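Side-chain contacts in signal transduction histidine-protein kinase/phosphatase MprB (Mycobacterium hassiacum, PDB 6BLK), which probably autophosphorylates on a histidine using ATP, as a membrane sensor kinase and phosphatase of a two-component system, here represented by its ATP-binding domain: residues V9-V14 with R49-V54; R17-V22 with F31-T36. All blocks are in the same frame, centred on the assembly; numbering follows the deposited sequence.

Contact 1 of 2, residues V9-V14 with R49-V54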
# COMPACT_ATOMS: atom_id res chain seq x y z
N VAL A 9 -12.82 0.69 12.31
CA VAL A 9 -12.65 0.62 10.86
C VAL A 9 -12.44 -0.84 10.45
O VAL A 9 -11.47 -1.48 10.88
CB VAL A 9 -11.48 1.49 10.36
CG1 VAL A 9 -11.33 1.34 8.88
CG2 VAL A 9 -11.70 2.95 10.70
N ASP A 10 -13.32 -1.36 9.59
CA ASP A 10 -13.19 -2.72 9.04
C ASP A 10 -12.23 -2.70 7.85
O ASP A 10 -12.54 -2.14 6.81
CB ASP A 10 -14.60 -3.19 8.64
CG ASP A 10 -14.64 -4.56 8.05
OD1 ASP A 10 -13.60 -5.08 7.62
OD2 ASP A 10 -15.76 -5.10 7.97
N MET A 11 -11.04 -3.28 8.00
CA MET A 11 -10.05 -3.16 6.96
C MET A 11 -10.41 -3.96 5.73
O MET A 11 -9.94 -3.64 4.64
CB MET A 11 -8.66 -3.59 7.46
CG MET A 11 -8.00 -2.61 8.42
SD MET A 11 -7.77 -0.94 7.71
CE MET A 11 -6.73 -1.23 6.31
N THR A 12 -11.27 -4.98 5.87
CA THR A 12 -11.74 -5.71 4.70
C THR A 12 -12.55 -4.79 3.80
O THR A 12 -12.40 -4.81 2.58
CB THR A 12 -12.56 -6.92 5.11
OG1 THR A 12 -11.78 -7.77 5.97
CG2 THR A 12 -13.01 -7.69 3.88
N GLU A 13 -13.39 -3.95 4.39
CA GLU A 13 -14.18 -3.04 3.57
C GLU A 13 -13.30 -1.95 2.97
O GLU A 13 -13.48 -1.58 1.81
CB GLU A 13 -15.33 -2.45 4.38
CG GLU A 13 -16.31 -3.46 4.95
CD GLU A 13 -17.62 -3.51 4.18
OE1 GLU A 13 -17.62 -3.13 2.98
OE2 GLU A 13 -18.64 -3.93 4.77
N VAL A 14 -12.34 -1.42 3.74
CA VAL A 14 -11.45 -0.39 3.24
C VAL A 14 -10.70 -0.90 2.02
O VAL A 14 -10.62 -0.22 0.98
CB VAL A 14 -10.48 0.05 4.35
CG1 VAL A 14 -9.37 0.90 3.79
CG2 VAL A 14 -11.25 0.81 5.40
N ARG A 49 -7.62 6.31 1.69
CA ARG A 49 -6.74 7.10 0.86
C ARG A 49 -5.35 6.48 0.83
O ARG A 49 -4.72 6.41 -0.22
CB ARG A 49 -6.69 8.52 1.39
CG ARG A 49 -5.81 9.44 0.58
CD ARG A 49 -5.90 10.86 1.09
NE ARG A 49 -5.12 11.79 0.28
CZ ARG A 49 -5.03 13.10 0.53
NH1 ARG A 49 -5.67 13.62 1.57
NH2 ARG A 49 -4.31 13.88 -0.26
N ALA A 50 -4.88 6.01 1.97
CA ALA A 50 -3.56 5.41 2.04
C ALA A 50 -3.48 4.11 1.25
O ALA A 50 -2.55 3.92 0.46
CB ALA A 50 -3.17 5.22 3.50
N VAL A 51 -4.46 3.22 1.42
CA VAL A 51 -4.42 1.97 0.67
C VAL A 51 -4.55 2.25 -0.83
O VAL A 51 -3.83 1.66 -1.64
CB VAL A 51 -5.50 1.01 1.18
CG1 VAL A 51 -5.57 -0.23 0.31
CG2 VAL A 51 -5.24 0.62 2.63
N LEU A 52 -5.48 3.13 -1.22
CA LEU A 52 -5.64 3.44 -2.65
C LEU A 52 -4.36 4.02 -3.22
O LEU A 52 -3.99 3.71 -4.36
CB LEU A 52 -6.81 4.38 -2.85
CG LEU A 52 -7.10 4.83 -4.29
CD1 LEU A 52 -7.39 3.62 -5.14
CD2 LEU A 52 -8.27 5.81 -4.30
N ASN A 53 -3.66 4.86 -2.47
CA ASN A 53 -2.44 5.43 -3.02
C ASN A 53 -1.39 4.35 -3.28
O ASN A 53 -0.65 4.42 -4.27
CB ASN A 53 -1.86 6.50 -2.10
CG ASN A 53 -2.65 7.80 -2.13
OD1 ASN A 53 -3.68 7.92 -2.79
ND2 ASN A 53 -2.17 8.77 -1.39
N VAL A 54 -1.31 3.34 -2.40
CA VAL A 54 -0.35 2.26 -2.63
C VAL A 54 -0.80 1.37 -3.77
O VAL A 54 0.01 1.00 -4.62
CB VAL A 54 -0.09 1.44 -1.35
CG1 VAL A 54 0.85 0.28 -1.63
CG2 VAL A 54 0.52 2.32 -0.29
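Val51 CG2 is the one methyl that carries this contact: it meets Val14 CG1 at 4.3 Å and Met11 CE at 4.4 Å, so a single branch of one valine receives both side chains coming from the first turn of helix 11-25. The touch is light and wholly apolar, with 88 Å² buried over both sides. Val51 directs its CB toward residues 9-14. The CB of Met11 points neither at nor away from helix 44-60, but its three side-chain torsions all lie near -60°, and that curl brings the terminal methyl round to Val51.

What meets here is the start of helix 11-25 and the middle of helix 44-60, two of the helices that lie on the mixed sheet of the GHKL (Bergerat-fold) ATPase domain shared by histidine kinases, DNA gyrase B and Hsp90. Val51 also touches Ser18, one turn further along helix 11-25, and Leu82 of strand 79-85, while Met11 leans on Leu47.

Asp10, at the N-cap where strand 7-10 gives way to the helix, caps the turn that carries Met11 and Val14, though its OD1 takes only weak bonds: from Thr12 N at 2.9 Å, bent to 128° at the hydrogen, and from Glu13 N at 3.4 Å and 152°. On another flank of helix 44-60, Ala50 packs on Val125 of helix 118-128, and Asn53 ND2 is hydrogen-bonded to Gly118 O, the backbone of an ATP-binding residue.

Contact 2 of 2, residues R17-V22 with F31-T36; sequences RSLERV and FEVTVT
Leu19 and Phe31 make the aromatic part of this contact, a CH-pi interaction in which Leu19 CD2 stands 4.1 Å from the centroid of the Phe31 ring. It is off-centre, 29° from the ring normal: the methyl approaches obliquely and is displaced from the ring centre toward its nearest atom, with Leu19 CD2 3.7 Å from Phe31 CD1. The two side chains run past each other in opposite senses. Phe31 sets out with CG beside its backbone N and anti to the carbonyl carbon (chi1 -72°), which sends the ring off the strand, nearly square to its run, toward helix 11-25. There Val22 CG1 reaches the far end of the same ring, 3.6 Å from Phe31 CZ, also at a slant. One phenyl group thus receives methyls from two residues a helical turn apart.

Helix 11-25 and strand 30-40 are consecutive elements joined by a short connection, and the helix packs back over the strand that follows it, within the alpha/beta sandwich of the histidine-kinase ATPase domain. Their local axes are 11.6 Å apart and almost exactly antiparallel, at 177°, so Leu19 and Val22 look down on Phe31 and Val33 with the order reversed.

The purely aliphatic contact is between Leu19 and Val33. These side chains reach tip to tip, with Leu19 CD1 3.5 Å from Val33 CG2 and 4.0 Å from Val33 CG1, so the fork of the leucine is shared: one methyl goes to the valine, the other to the ring.

Polar groups lie on the strand's other face, where Glu32 forms a salt bridge with Arg67 and Thr34 OG1 bonds to Arg71. Phe31 also packs on Val68 of strand 67-76, while Val22 touches Ala59 of helix 44-60.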
# COMPACT_ATOMS: atom_id res chain seq x y z
N ARG A 17 -13.09 -1.44 -1.05
CA ARG A 17 -13.42 -0.17 -1.70
C ARG A 17 -12.25 0.35 -2.51
O ARG A 17 -12.42 0.78 -3.66
CB ARG A 17 -13.83 0.89 -0.66
CG ARG A 17 -15.11 0.63 0.06
CD ARG A 17 -15.37 1.73 1.12
NE ARG A 17 -16.53 1.43 1.96
CZ ARG A 17 -17.79 1.72 1.64
NH1 ARG A 17 -18.07 2.32 0.49
NH2 ARG A 17 -18.77 1.41 2.48
N SER A 18 -11.05 0.33 -1.93
CA SER A 18 -9.87 0.78 -2.65
C SER A 18 -9.64 -0.04 -3.90
O SER A 18 -9.26 0.51 -4.94
CB SER A 18 -8.64 0.71 -1.76
OG SER A 18 -8.80 1.54 -0.62
N LEU A 19 -9.86 -1.35 -3.83
CA LEU A 19 -9.64 -2.20 -5.00
C LEU A 19 -10.64 -1.88 -6.10
O LEU A 19 -10.27 -1.90 -7.27
CB LEU A 19 -9.73 -3.67 -4.63
CG LEU A 19 -8.48 -4.29 -3.98
CD1 LEU A 19 -8.79 -5.68 -3.41
CD2 LEU A 19 -7.32 -4.33 -4.98
N GLU A 20 -11.91 -1.65 -5.75
CA GLU A 20 -12.89 -1.33 -6.78
C GLU A 20 -12.44 -0.15 -7.62
O GLU A 20 -12.52 -0.19 -8.85
CB GLU A 20 -14.26 -1.03 -6.16
CG GLU A 20 -15.07 -2.27 -5.83
CD GLU A 20 -15.53 -3.03 -7.07
OE1 GLU A 20 -16.12 -2.39 -7.97
OE2 GLU A 20 -15.29 -4.25 -7.16
N ARG A 21 -11.92 0.89 -6.97
CA ARG A 21 -11.43 2.05 -7.70
C ARG A 21 -10.33 1.69 -8.69
O ARG A 21 -10.37 2.08 -9.86
CB ARG A 21 -10.94 3.12 -6.72
CG ARG A 21 -12.03 3.88 -6.00
CD ARG A 21 -12.34 5.24 -6.64
NE ARG A 21 -11.18 6.14 -6.63
CZ ARG A 21 -10.49 6.52 -7.71
NH1 ARG A 21 -10.82 6.11 -8.93
NH2 ARG A 21 -9.45 7.34 -7.57
N VAL A 22 -9.31 0.95 -8.24
CA VAL A 22 -8.15 0.79 -9.10
C VAL A 22 -8.34 -0.30 -10.15
O VAL A 22 -7.67 -0.27 -11.19
CB VAL A 22 -6.89 0.53 -8.27
CG1 VAL A 22 -6.90 -0.87 -7.70
CG2 VAL A 22 -5.63 0.78 -9.10
N PHE A 31 -5.36 -9.10 -9.50
CA PHE A 31 -5.24 -8.77 -8.08
C PHE A 31 -5.45 -10.03 -7.26
O PHE A 31 -6.50 -10.67 -7.35
CB PHE A 31 -6.25 -7.70 -7.68
CG PHE A 31 -5.92 -6.32 -8.19
CD1 PHE A 31 -5.00 -5.52 -7.54
CD2 PHE A 31 -6.54 -5.83 -9.33
CE1 PHE A 31 -4.71 -4.26 -8.00
CE2 PHE A 31 -6.25 -4.56 -9.80
CZ PHE A 31 -5.33 -3.77 -9.13
N GLU A 32 -4.44 -10.40 -6.47
CA GLU A 32 -4.48 -11.59 -5.65
C GLU A 32 -4.65 -11.14 -4.21
O GLU A 32 -3.70 -10.63 -3.60
CB GLU A 32 -3.20 -12.41 -5.82
CG GLU A 32 -3.00 -12.90 -7.25
CD GLU A 32 -1.68 -13.61 -7.46
OE1 GLU A 32 -0.66 -13.17 -6.90
OE2 GLU A 32 -1.67 -14.62 -8.21
N VAL A 33 -5.86 -11.30 -3.68
CA VAL A 33 -6.26 -10.66 -2.44
C VAL A 33 -6.43 -11.72 -1.37
O VAL A 33 -7.12 -12.72 -1.57
CB VAL A 33 -7.55 -9.83 -2.62
CG1 VAL A 33 -7.89 -9.06 -1.37
CG2 VAL A 33 -7.39 -8.90 -3.76
N THR A 34 -5.72 -11.54 -0.26
CA THR A 34 -5.81 -12.43 0.90
C THR A 34 -5.85 -11.54 2.14
O THR A 34 -4.81 -11.07 2.59
CB THR A 34 -4.64 -13.39 0.96
OG1 THR A 34 -4.45 -14.01 -0.32
CG2 THR A 34 -4.89 -14.46 2.00
N VAL A 35 -7.04 -11.32 2.71
CA VAL A 35 -7.21 -10.33 3.77
C VAL A 35 -7.84 -11.01 4.98
O VAL A 35 -9.01 -11.44 4.93
CB VAL A 35 -8.05 -9.13 3.30
CG1 VAL A 35 -8.34 -8.14 4.37
CG2 VAL A 35 -7.30 -8.42 2.19
N THR A 36 -7.07 -11.14 6.05
CA THR A 36 -7.69 -11.61 7.28
C THR A 36 -8.50 -10.48 7.91
O THR A 36 -8.11 -9.32 7.85
CB THR A 36 -6.65 -12.14 8.26
OG1 THR A 36 -7.26 -13.09 9.15
CG2 THR A 36 -6.05 -11.02 9.09

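How the contacts relate
Helix 11-25 takes part in both contacts, giving its first turn to contact 1 and its middle turns to contact 2. The centres of the two contacts lie about 9 Å apart. They meet directly: Leu52 CD1 packs 3.6 Å from Ser18 O, and Leu52 CD2 lies 3.7 Å from Arg21 NE. Strand 30-40 pairs with strand 7-10 in the sheet and precedes helix 44-60 in the chain. Neither contact touches the nucleotide. The side chain of Val51 is about 13 Å from the bound ATP and about 12 Å from the magnesium ion; that of Phe31 is about 11 Å from ATP. Val22 comes within about 10 Å of the magnesium and 7 Å of the side chain of ATP-binding Lys60.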